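PDB 2GH9: maltose/maltodextrin-binding protein, which binds maltotriose, held between its two lobes, and probably delivers it and related maltodextrins to a membrane transporter. Local coordinates for residues A[162-173]-A[185-196]; A[245-253]-A[320-331]. All blocks are in the same frame, centred on the assembly; numbering follows the deposited sequence.

Interaction 1 of 2, residues A[162-173]-A[185-196]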
loop_
_atom_site.group_PDB
_atom_site.type_symbol
_atom_site.label_atom_id
_atom_site.label_comp_id
_atom_site.label_asym_id
_atom_site.label_seq_id
_atom_site.Cartn_x
_atom_site.Cartn_y
_atom_site.Cartn_z
ATOM N N PHE A 162 5.924 0.806 -12.688
ATOM C CA PHE A 162 6.887 0.753 -13.790
ATOM C C PHE A 162 6.981 -0.677 -14.368
ATOM O O PHE A 162 7.082 -0.858 -15.574
ATOM C CB PHE A 162 8.263 1.237 -13.322
ATOM C CG PHE A 162 8.238 2.578 -12.664
ATOM C CD1 PHE A 162 7.473 3.607 -13.186
ATOM C CD2 PHE A 162 9.013 2.823 -11.526
ATOM C CE1 PHE A 162 7.437 4.858 -12.576
ATOM C CE2 PHE A 162 8.998 4.057 -10.922
ATOM C CZ PHE A 162 8.196 5.085 -11.437
ATOM N N PHE A 163 6.914 -1.684 -13.513
ATOM C CA PHE A 163 6.892 -3.069 -13.991
ATOM C C PHE A 163 5.635 -3.361 -14.840
ATOM O O PHE A 163 5.724 -4.012 -15.886
ATOM C CB PHE A 163 7.051 -4.074 -12.832
ATOM C CG PHE A 163 8.482 -4.269 -12.375
ATOM C CD1 PHE A 163 9.175 -5.447 -12.671
ATOM C CD2 PHE A 163 9.119 -3.300 -11.613
ATOM C CE1 PHE A 163 10.489 -5.646 -12.226
ATOM C CE2 PHE A 163 10.441 -3.485 -11.168
ATOM C CZ PHE A 163 11.116 -4.681 -11.478
ATOM N N LYS A 164 4.491 -2.840 -14.401
ATOM C CA LYS A 164 3.231 -2.908 -15.147
ATOM C C LYS A 164 3.306 -2.176 -16.499
ATOM O O LYS A 164 2.957 -2.751 -17.540
ATOM C CB LYS A 164 2.072 -2.370 -14.291
ATOM C CG LYS A 164 0.694 -2.512 -14.942
ATOM C CD LYS A 164 -0.426 -2.433 -13.913
ATOM C CE LYS A 164 -1.769 -2.761 -14.536
ATOM N NZ LYS A 164 -1.798 -4.150 -15.012
ATOM N N ALA A 165 3.797 -0.943 -16.499
ATOM C CA ALA A 165 4.005 -0.217 -17.746
ATOM C C ALA A 165 4.815 -1.063 -18.769
ATOM O O ALA A 165 4.429 -1.190 -19.933
ATOM C CB ALA A 165 4.694 1.124 -17.486
ATOM N N PHE A 166 5.916 -1.661 -18.320
ATOM C CA PHE A 166 6.801 -2.420 -19.210
ATOM C C PHE A 166 6.309 -3.830 -19.561
ATOM O O PHE A 166 6.903 -4.487 -20.416
ATOM C CB PHE A 166 8.225 -2.474 -18.649
ATOM C CG PHE A 166 8.980 -1.186 -18.797
ATOM C CD1 PHE A 166 9.432 -0.770 -20.054
ATOM C CD2 PHE A 166 9.257 -0.400 -17.702
ATOM C CE1 PHE A 166 10.125 0.404 -20.204
ATOM C CE2 PHE A 166 9.968 0.772 -17.845
ATOM C CZ PHE A 166 10.395 1.178 -19.117
ATOM N N GLY A 167 5.226 -4.291 -18.931
ATOM C CA GLY A 167 4.462 -5.434 -19.457
ATOM C C GLY A 167 3.964 -6.481 -18.482
ATOM O O GLY A 167 3.429 -7.492 -18.914
ATOM N N ALA A 168 4.170 -6.275 -17.180
ATOM C CA ALA A 168 3.684 -7.209 -16.148
ATOM C C ALA A 168 2.254 -6.853 -15.759
ATOM O O ALA A 168 2.029 -5.795 -15.203
ATOM C CB ALA A 168 4.605 -7.167 -14.897
ATOM N N GLU A 169 1.290 -7.717 -16.075
ATOM C CA GLU A 169 -0.117 -7.498 -15.666
ATOM C C GLU A 169 -0.225 -7.449 -14.134
ATOM O O GLU A 169 -0.856 -6.574 -13.557
ATOM C CB GLU A 169 -0.999 -8.619 -16.227
ATOM C CG GLU A 169 -2.464 -8.600 -15.801
ATOM C CD GLU A 169 -3.162 -7.253 -16.027
ATOM O OE1 GLU A 169 -2.880 -6.556 -17.030
ATOM O OE2 GLU A 169 -4.019 -6.896 -15.186
ATOM N N ASN A 170 0.420 -8.405 -13.497
ATOM C CA ASN A 170 0.529 -8.447 -12.065
ATOM C C ASN A 170 1.808 -9.209 -11.759
ATOM O O ASN A 170 2.685 -9.298 -12.638
ATOM C CB ASN A 170 -0.733 -9.084 -11.452
ATOM C CG ASN A 170 -0.979 -8.641 -10.003
ATOM O OD1 ASN A 170 -0.045 -8.589 -9.204
ATOM N ND2 ASN A 170 -2.228 -8.321 -9.670
ATOM N N VAL A 171 1.945 -9.709 -10.523
ATOM C CA VAL A 171 3.122 -10.432 -10.107
ATOM C C VAL A 171 3.164 -11.805 -10.776
ATOM O O VAL A 171 4.209 -12.240 -11.247
ATOM C CB VAL A 171 3.176 -10.598 -8.562
ATOM C CG1 VAL A 171 4.339 -11.507 -8.155
ATOM C CG2 VAL A 171 3.321 -9.239 -7.886
ATOM N N PHE A 172 2.014 -12.468 -10.804
ATOM C CA PHE A 172 1.884 -13.836 -11.301
ATOM C C PHE A 172 0.870 -13.905 -12.439
ATOM O O PHE A 172 -0.122 -13.180 -12.433
ATOM C CB PHE A 172 1.365 -14.747 -10.194
ATOM C CG PHE A 172 2.212 -14.783 -8.957
ATOM C CD1 PHE A 172 3.456 -15.390 -8.962
ATOM C CD2 PHE A 172 1.725 -14.284 -7.761
ATOM C CE1 PHE A 172 4.222 -15.460 -7.789
ATOM C CE2 PHE A 172 2.471 -14.359 -6.602
ATOM C CZ PHE A 172 3.719 -14.944 -6.610
ATOM N N ALA A 173 1.108 -14.803 -13.396
ATOM C CA ALA A 173 0.138 -15.105 -14.451
ATOM C C ALA A 173 -1.112 -15.779 -13.860
ATOM O O ALA A 173 -1.013 -16.509 -12.875
ATOM C CB ALA A 173 0.786 -16.003 -15.511
ATOM N N LEU A 185 5.981 -16.210 -12.770
ATOM C CA LEU A 185 6.199 -14.785 -12.527
ATOM C C LEU A 185 5.988 -14.009 -13.817
ATOM O O LEU A 185 6.190 -14.552 -14.907
ATOM C CB LEU A 185 7.614 -14.493 -12.037
ATOM C CG LEU A 185 8.025 -14.737 -10.589
ATOM C CD1 LEU A 185 9.479 -14.316 -10.438
ATOM C CD2 LEU A 185 7.151 -13.991 -9.597
ATOM N N LEU A 186 5.579 -12.746 -13.679
ATOM C CA LEU A 186 5.480 -11.815 -14.803
ATOM C C LEU A 186 6.431 -10.623 -14.666
ATOM O O LEU A 186 6.502 -9.786 -15.566
ATOM C CB LEU A 186 4.036 -11.322 -14.964
ATOM C CG LEU A 186 3.070 -12.383 -15.483
ATOM C CD1 LEU A 186 1.657 -11.860 -15.521
ATOM C CD2 LEU A 186 3.524 -12.879 -16.864
ATOM N N ILE A 187 7.187 -10.579 -13.568
ATOM C CA ILE A 187 8.060 -9.442 -13.268
ATOM C C ILE A 187 9.542 -9.710 -13.564
ATOM O O ILE A 187 10.392 -8.881 -13.274
ATOM C CB ILE A 187 7.856 -8.943 -11.808
ATOM C CG1 ILE A 187 8.112 -10.059 -10.791
ATOM C CG2 ILE A 187 6.425 -8.366 -11.654
ATOM C CD1 ILE A 187 8.520 -9.543 -9.382
ATOM N N GLY A 188 9.840 -10.881 -14.136
ATOM C CA GLY A 188 11.186 -11.214 -14.588
ATOM C C GLY A 188 11.293 -11.060 -16.095
ATOM O O GLY A 188 10.435 -10.426 -16.738
ATOM N N GLY A 189 12.362 -11.630 -16.660
ATOM C CA GLY A 189 12.588 -11.598 -18.106
ATOM C C GLY A 189 12.757 -10.193 -18.636
ATOM O O GLY A 189 13.355 -9.354 -17.975
ATOM N N GLU A 190 12.213 -9.937 -19.826
ATOM C CA GLU A 190 12.375 -8.641 -20.491
ATOM C C GLU A 190 11.700 -7.506 -19.735
ATOM O O GLU A 190 12.245 -6.405 -19.685
ATOM C CB GLU A 190 11.827 -8.666 -21.923
ATOM C CG GLU A 190 12.757 -9.334 -22.925
ATOM C CD GLU A 190 14.156 -8.743 -22.895
ATOM O OE1 GLU A 190 14.273 -7.488 -22.847
ATOM O OE2 GLU A 190 15.135 -9.534 -22.900
ATOM N N VAL A 191 10.520 -7.788 -19.178
ATOM C CA VAL A 191 9.751 -6.788 -18.426
ATOM C C VAL A 191 10.616 -6.276 -17.291
ATOM O O VAL A 191 10.746 -5.076 -17.106
ATOM C CB VAL A 191 8.444 -7.366 -17.836
ATOM C CG1 VAL A 191 7.789 -6.356 -16.851
ATOM C CG2 VAL A 191 7.485 -7.730 -18.940
ATOM N N GLY A 192 11.198 -7.218 -16.547
ATOM C CA GLY A 192 12.019 -6.924 -15.386
ATOM C C GLY A 192 13.282 -6.160 -15.726
ATOM O O GLY A 192 13.651 -5.215 -15.041
ATOM N N GLU A 193 13.944 -6.578 -16.801
ATOM C CA GLU A 193 15.152 -5.892 -17.267
ATOM C C GLU A 193 14.856 -4.434 -17.649
ATOM O O GLU A 193 15.591 -3.523 -17.271
ATOM C CB GLU A 193 15.751 -6.644 -18.456
ATOM C CG GLU A 193 16.289 -8.026 -18.100
ATOM C CD GLU A 193 16.661 -8.869 -19.342
ATOM O OE1 GLU A 193 17.077 -8.279 -20.356
ATOM O OE2 GLU A 193 16.526 -10.121 -19.293
ATOM N N LYS A 194 13.764 -4.209 -18.373
ATOM C CA LYS A 194 13.409 -2.845 -18.786
ATOM C C LYS A 194 12.976 -1.968 -17.600
ATOM O O LYS A 194 13.319 -0.782 -17.546
ATOM C CB LYS A 194 12.331 -2.867 -19.857
ATOM C CG LYS A 194 12.767 -3.483 -21.197
ATOM C CD LYS A 194 11.554 -4.024 -21.956
ATOM C CE LYS A 194 11.894 -4.582 -23.321
ATOM N NZ LYS A 194 10.814 -5.484 -23.848
ATOM N N ALA A 195 12.213 -2.546 -16.666
ATOM C CA ALA A 195 11.811 -1.832 -15.463
ATOM C C ALA A 195 13.033 -1.411 -14.674
ATOM O O ALA A 195 13.154 -0.254 -14.282
ATOM C CB ALA A 195 10.897 -2.687 -14.588
ATOM N N LEU A 196 13.948 -2.350 -14.449
ATOM C CA LEU A 196 15.142 -2.060 -13.644
ATOM C C LEU A 196 16.084 -1.039 -14.295
ATOM O O LEU A 196 16.688 -0.223 -13.592
ATOM C CB LEU A 196 15.924 -3.336 -13.339
ATOM C CG LEU A 196 15.301 -4.332 -12.365
ATOM C CD1 LEU A 196 16.341 -5.429 -12.044
ATOM C CD2 LEU A 196 14.822 -3.612 -11.107
HETATM O O HOH W 1 8.501 -6.032 -21.985
#
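The carbonyl oxygen of V171 is approached by two neighbouring residues: L186 N donates to V171 O at 2.8 Å, tilted 35° from the carbonyl plane, and the CA-H of L185 adds a longer C-H...O contact. F172 and L185 form an antiparallel, non-hydrogen-bonded pair beside this bond, and the CD2 methyl of L185 reaches both CG1 of V171 and the F172 ring. From L186, CB lies against N170 O while CD1 lies along the backbone of A173.

The helical end of the contact is built round F163. Its CG lies opposite the carbonyl carbon (chi1 -80°), which brings a ring face against A195 CB, 3.4 Å from the F163 ring centroid and almost on the ring normal, in a CH-pi contact that so small a residue permits. I187 O comes to the edge of the same ring, 3.4 Å from F163 CE1, and this buried oxygen has no hydrogen-bond partner in the model. Replacing F163 with an alanine would probably open a gap beside A195 CB and leave I187 O without its aromatic edge. F166 turns a ring face to K194 CB, and a water joins F166 O to K194 NZ.

V191 packs CG1 3.3 Å from F163 O and CG2 near G167. A side chain on G167, at its positive phi, would jam against the preceding carbonyl. G167 ends helix 156-166 with a Schellman motif. The axes of 162-166 and 189-196 approach to 8.6 Å at 127°, a helix-helix packing continued into a short beta bridge and backed by helix 341-357, where W348 meets F163 edge-to-face and touches I187.

Interaction 2 of 2, residues A[245-253]-A[320-331]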
loop_
_atom_site.group_PDB
_atom_site.type_symbol
_atom_site.label_atom_id
_atom_site.label_comp_id
_atom_site.label_asym_id
_atom_site.label_seq_id
_atom_site.Cartn_x
_atom_site.Cartn_y
_atom_site.Cartn_z
ATOM N N VAL A 245 0.375 21.396 3.504
ATOM C CA VAL A 245 0.812 21.325 2.102
ATOM C C VAL A 245 -0.411 21.245 1.196
ATOM O O VAL A 245 -1.287 20.406 1.419
ATOM C CB VAL A 245 1.720 20.080 1.813
ATOM C CG1 VAL A 245 1.997 19.949 0.304
ATOM C CG2 VAL A 245 3.019 20.137 2.624
ATOM N N ASP A 246 -0.477 22.121 0.187
ATOM C CA ASP A 246 -1.554 22.062 -0.804
ATOM C C ASP A 246 -1.115 21.132 -1.934
ATOM O O ASP A 246 -0.318 21.523 -2.790
ATOM C CB ASP A 246 -1.895 23.453 -1.351
ATOM C CG ASP A 246 -3.115 23.446 -2.266
ATOM O OD1 ASP A 246 -4.105 22.740 -1.993
ATOM O OD2 ASP A 246 -3.105 24.179 -3.272
ATOM N N PHE A 247 -1.631 19.902 -1.917
ATOM C CA PHE A 247 -1.195 18.860 -2.856
ATOM C C PHE A 247 -2.273 18.568 -3.878
ATOM O O PHE A 247 -3.473 18.782 -3.635
ATOM C CB PHE A 247 -0.796 17.560 -2.121
ATOM C CG PHE A 247 -1.845 17.069 -1.177
ATOM C CD1 PHE A 247 -1.785 17.392 0.175
ATOM C CD2 PHE A 247 -2.922 16.318 -1.644
ATOM C CE1 PHE A 247 -2.786 16.968 1.058
ATOM C CE2 PHE A 247 -3.929 15.882 -0.772
ATOM C CZ PHE A 247 -3.859 16.203 0.577
ATOM N N GLY A 248 -1.831 18.078 -5.031
ATOM C CA GLY A 248 -2.711 17.437 -5.989
ATOM C C GLY A 248 -2.323 15.968 -6.156
ATOM O O GLY A 248 -1.211 15.576 -5.857
ATOM N N ILE A 249 -3.277 15.177 -6.622
ATOM C CA ILE A 249 -3.102 13.761 -6.904
ATOM C C ILE A 249 -3.291 13.549 -8.401
ATOM O O ILE A 249 -4.316 13.966 -8.982
ATOM C CB ILE A 249 -4.151 12.929 -6.129
ATOM C CG1 ILE A 249 -3.914 13.091 -4.622
ATOM C CG2 ILE A 249 -4.112 11.425 -6.556
ATOM C CD1 ILE A 249 -5.119 12.822 -3.756
ATOM N N ALA A 250 -2.308 12.879 -9.014
ATOM C CA ALA A 250 -2.330 12.577 -10.440
ATOM C C ALA A 250 -1.696 11.197 -10.678
ATOM O O ALA A 250 -0.925 10.712 -9.844
ATOM C CB ALA A 250 -1.576 13.652 -11.212
ATOM N N PRO A 251 -2.031 10.554 -11.818
ATOM C CA PRO A 251 -1.302 9.351 -12.202
ATOM C C PRO A 251 0.161 9.696 -12.454
ATOM O O PRO A 251 0.474 10.809 -12.824
ATOM C CB PRO A 251 -1.988 8.866 -13.490
ATOM C CG PRO A 251 -2.991 9.915 -13.878
ATOM C CD PRO A 251 -3.076 10.943 -12.786
ATOM N N PHE A 252 1.044 8.735 -12.226
ATOM C CA PHE A 252 2.430 8.923 -12.558
ATOM C C PHE A 252 2.549 8.778 -14.070
ATOM O O PHE A 252 1.846 7.985 -14.641
ATOM C CB PHE A 252 3.317 7.920 -11.840
ATOM C CG PHE A 252 4.767 8.313 -11.850
ATOM C CD1 PHE A 252 5.259 9.227 -10.913
ATOM C CD2 PHE A 252 5.601 7.860 -12.833
ATOM C CE1 PHE A 252 6.574 9.623 -10.942
ATOM C CE2 PHE A 252 6.929 8.250 -12.862
ATOM C CZ PHE A 252 7.410 9.135 -11.927
ATOM N N PRO A 253 3.391 9.594 -14.723
ATOM C CA PRO A 253 3.623 9.394 -16.154
ATOM C C PRO A 253 4.177 8.020 -16.527
ATOM O O PRO A 253 4.890 7.383 -15.748
ATOM C CB PRO A 253 4.619 10.498 -16.536
ATOM C CG PRO A 253 5.085 11.115 -15.291
ATOM C CD PRO A 253 4.079 10.797 -14.218
ATOM N N PRO A 320 -11.570 16.133 -2.855
ATOM C CA PRO A 320 -10.419 16.186 -3.757
ATOM C C PRO A 320 -9.526 14.929 -3.759
ATOM O O PRO A 320 -9.039 14.521 -4.818
ATOM C CB PRO A 320 -9.636 17.378 -3.223
ATOM C CG PRO A 320 -10.617 18.197 -2.539
ATOM C CD PRO A 320 -11.552 17.256 -1.906
ATOM N N VAL A 321 -9.310 14.361 -2.574
ATOM C CA VAL A 321 -8.516 13.140 -2.405
ATOM C C VAL A 321 -9.247 11.961 -3.027
ATOM O O VAL A 321 -8.643 11.158 -3.738
ATOM C CB VAL A 321 -8.189 12.859 -0.902
ATOM C CG1 VAL A 321 -7.457 11.519 -0.729
ATOM C CG2 VAL A 321 -7.363 13.963 -0.313
ATOM N N VAL A 322 -10.555 11.861 -2.785
ATOM C CA VAL A 322 -11.332 10.752 -3.332
ATOM C C VAL A 322 -11.425 10.873 -4.860
ATOM O O VAL A 322 -11.175 9.902 -5.556
ATOM C CB VAL A 322 -12.732 10.634 -2.661
ATOM C CG1 VAL A 322 -13.585 9.539 -3.323
ATOM C CG2 VAL A 322 -12.563 10.352 -1.194
ATOM N N ALA A 323 -11.748 12.059 -5.366
ATOM C CA ALA A 323 -11.784 12.313 -6.824
ATOM C C ALA A 323 -10.427 12.037 -7.487
ATOM O O ALA A 323 -10.367 11.430 -8.567
ATOM C CB ALA A 323 -12.219 13.755 -7.114
ATOM N N GLY A 324 -9.345 12.465 -6.836
ATOM C CA GLY A 324 -7.995 12.213 -7.334
ATOM C C GLY A 324 -7.679 10.725 -7.452
ATOM O O GLY A 324 -7.252 10.241 -8.502
ATOM N N PHE A 325 -7.894 9.981 -6.385
ATOM C CA PHE A 325 -7.626 8.541 -6.440
ATOM C C PHE A 325 -8.599 7.711 -7.283
ATOM O O PHE A 325 -8.223 6.619 -7.760
ATOM C CB PHE A 325 -7.445 7.961 -5.035
ATOM C CG PHE A 325 -6.106 8.265 -4.444
ATOM C CD1 PHE A 325 -4.989 7.516 -4.810
ATOM C CD2 PHE A 325 -5.942 9.312 -3.570
ATOM C CE1 PHE A 325 -3.750 7.808 -4.297
ATOM C CE2 PHE A 325 -4.696 9.604 -3.048
ATOM C CZ PHE A 325 -3.599 8.847 -3.430
ATOM N N SER A 326 -9.806 8.225 -7.520
ATOM C CA SER A 326 -10.761 7.579 -8.434
ATOM C C SER A 326 -10.275 7.562 -9.886
ATOM O O SER A 326 -10.730 6.762 -10.702
ATOM C CB SER A 326 -12.156 8.249 -8.358
ATOM O OG SER A 326 -12.303 9.326 -9.294
ATOM N N LYS A 327 -9.343 8.445 -10.215
ATOM C CA LYS A 327 -8.785 8.492 -11.540
ATOM C C LYS A 327 -7.513 7.645 -11.626
ATOM O O LYS A 327 -7.021 7.379 -12.716
ATOM C CB LYS A 327 -8.531 9.953 -11.934
ATOM C CG LYS A 327 -9.851 10.771 -12.160
ATOM C CD LYS A 327 -10.545 10.333 -13.470
ATOM C CE LYS A 327 -12.086 10.636 -13.516
ATOM N NZ LYS A 327 -12.936 9.646 -12.773
ATOM N N VAL A 328 -6.995 7.223 -10.473
ATOM C CA VAL A 328 -5.784 6.412 -10.400
ATOM C C VAL A 328 -6.129 4.936 -10.230
ATOM O O VAL A 328 -5.536 4.085 -10.895
ATOM C CB VAL A 328 -4.833 6.899 -9.257
ATOM C CG1 VAL A 328 -3.658 5.933 -9.081
ATOM C CG2 VAL A 328 -4.346 8.308 -9.514
ATOM N N PHE A 329 -7.098 4.611 -9.369
ATOM C CA PHE A 329 -7.394 3.195 -9.098
ATOM C C PHE A 329 -7.701 2.341 -10.317
ATOM O O PHE A 329 -7.268 1.201 -10.383
ATOM C CB PHE A 329 -8.528 3.017 -8.069
ATOM C CG PHE A 329 -8.167 3.439 -6.652
ATOM C CD1 PHE A 329 -6.852 3.709 -6.266
ATOM C CD2 PHE A 329 -9.168 3.539 -5.699
ATOM C CE1 PHE A 329 -6.561 4.086 -4.967
ATOM C CE2 PHE A 329 -8.888 3.926 -4.406
ATOM C CZ PHE A 329 -7.576 4.183 -4.029
ATOM N N PRO A 330 -8.461 2.870 -11.284
ATOM C CA PRO A 330 -8.737 2.055 -12.478
ATOM C C PRO A 330 -7.527 1.699 -13.336
ATOM O O PRO A 330 -7.622 0.789 -14.161
ATOM C CB PRO A 330 -9.701 2.930 -13.282
ATOM C CG PRO A 330 -10.323 3.819 -12.270
ATOM C CD PRO A 330 -9.172 4.156 -11.343
ATOM N N LEU A 331 -6.413 2.401 -13.148
ATOM C CA LEU A 331 -5.172 2.071 -13.858
ATOM C C LEU A 331 -4.432 0.859 -13.267
ATOM O O LEU A 331 -3.596 0.242 -13.933
ATOM C CB LEU A 331 -4.248 3.272 -13.848
ATOM C CG LEU A 331 -4.818 4.598 -14.325
ATOM C CD1 LEU A 331 -3.762 5.672 -14.159
ATOM C CD2 LEU A 331 -5.367 4.525 -15.768
HETATM O O HOH W 2 -6.119 12.145 -10.319
#
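I249 stands almost at a right angle to F325 and covers one face of its ring. Its CG2 lies over the middle of that ring, 4.0 Å from the centroid and 8° off the normal, in a CH-pi contact. CG1 stays beside the backbone N, opposite the carbonyl carbon (chi1 -64°), and the extended chi2 (157°) carries CD1 to the CE2 corner of the ring, a tight 3.3 Å from F325 CE2. A beta-branched isoleucine suits this place, since its two arms can meet the ring together and CD1 still reaches V321 CG1.

I249 CG2 also rests on the G324 backbone; a CB on G324 would clash with I249 CB, so the missing side chain lets the axes of helix 320-326 and strand 247-250 approach to 7.4 Å. At the side, a water donates to both I249 O and G324 O. F247 meets the helix differently, offering its ring edge to V321 CG2 at 4.0 Å. Farther along, P251 CB rests on L331 CD1, and V328 CG2 packs near the A250-P251 peptide.

Strand 247-250 is an outermost strand of its four-stranded sheet, hydrogen-bonded to strand 116-120; helix 320-326 runs at 24° to it, with F325 also touching A116 and I306, and V321 touching L237 of helix 237-242.

Overall arrangement
From the N terminus, interaction 1 comes first: helix 156-166 turns into strand 172-175, and a short excursion through strand 179-181 returns at 185-196, where helix 189-204 begins. It closes a local loop. Interaction 2 is a longer closure, bringing helix 320-326 back to strand 247-250 over 66 intervening residues, among them strand 265-273 of the larger sheet. The two contacts follow in series, neither nested nor crossed. Their centres are 24 Å apart, yet they touch: the F162 ring packs on F252, and K164 on L331 O. Thus helix 156-166 meets both the loop that follows strand 247-250 and the 3-10 segment 329-331.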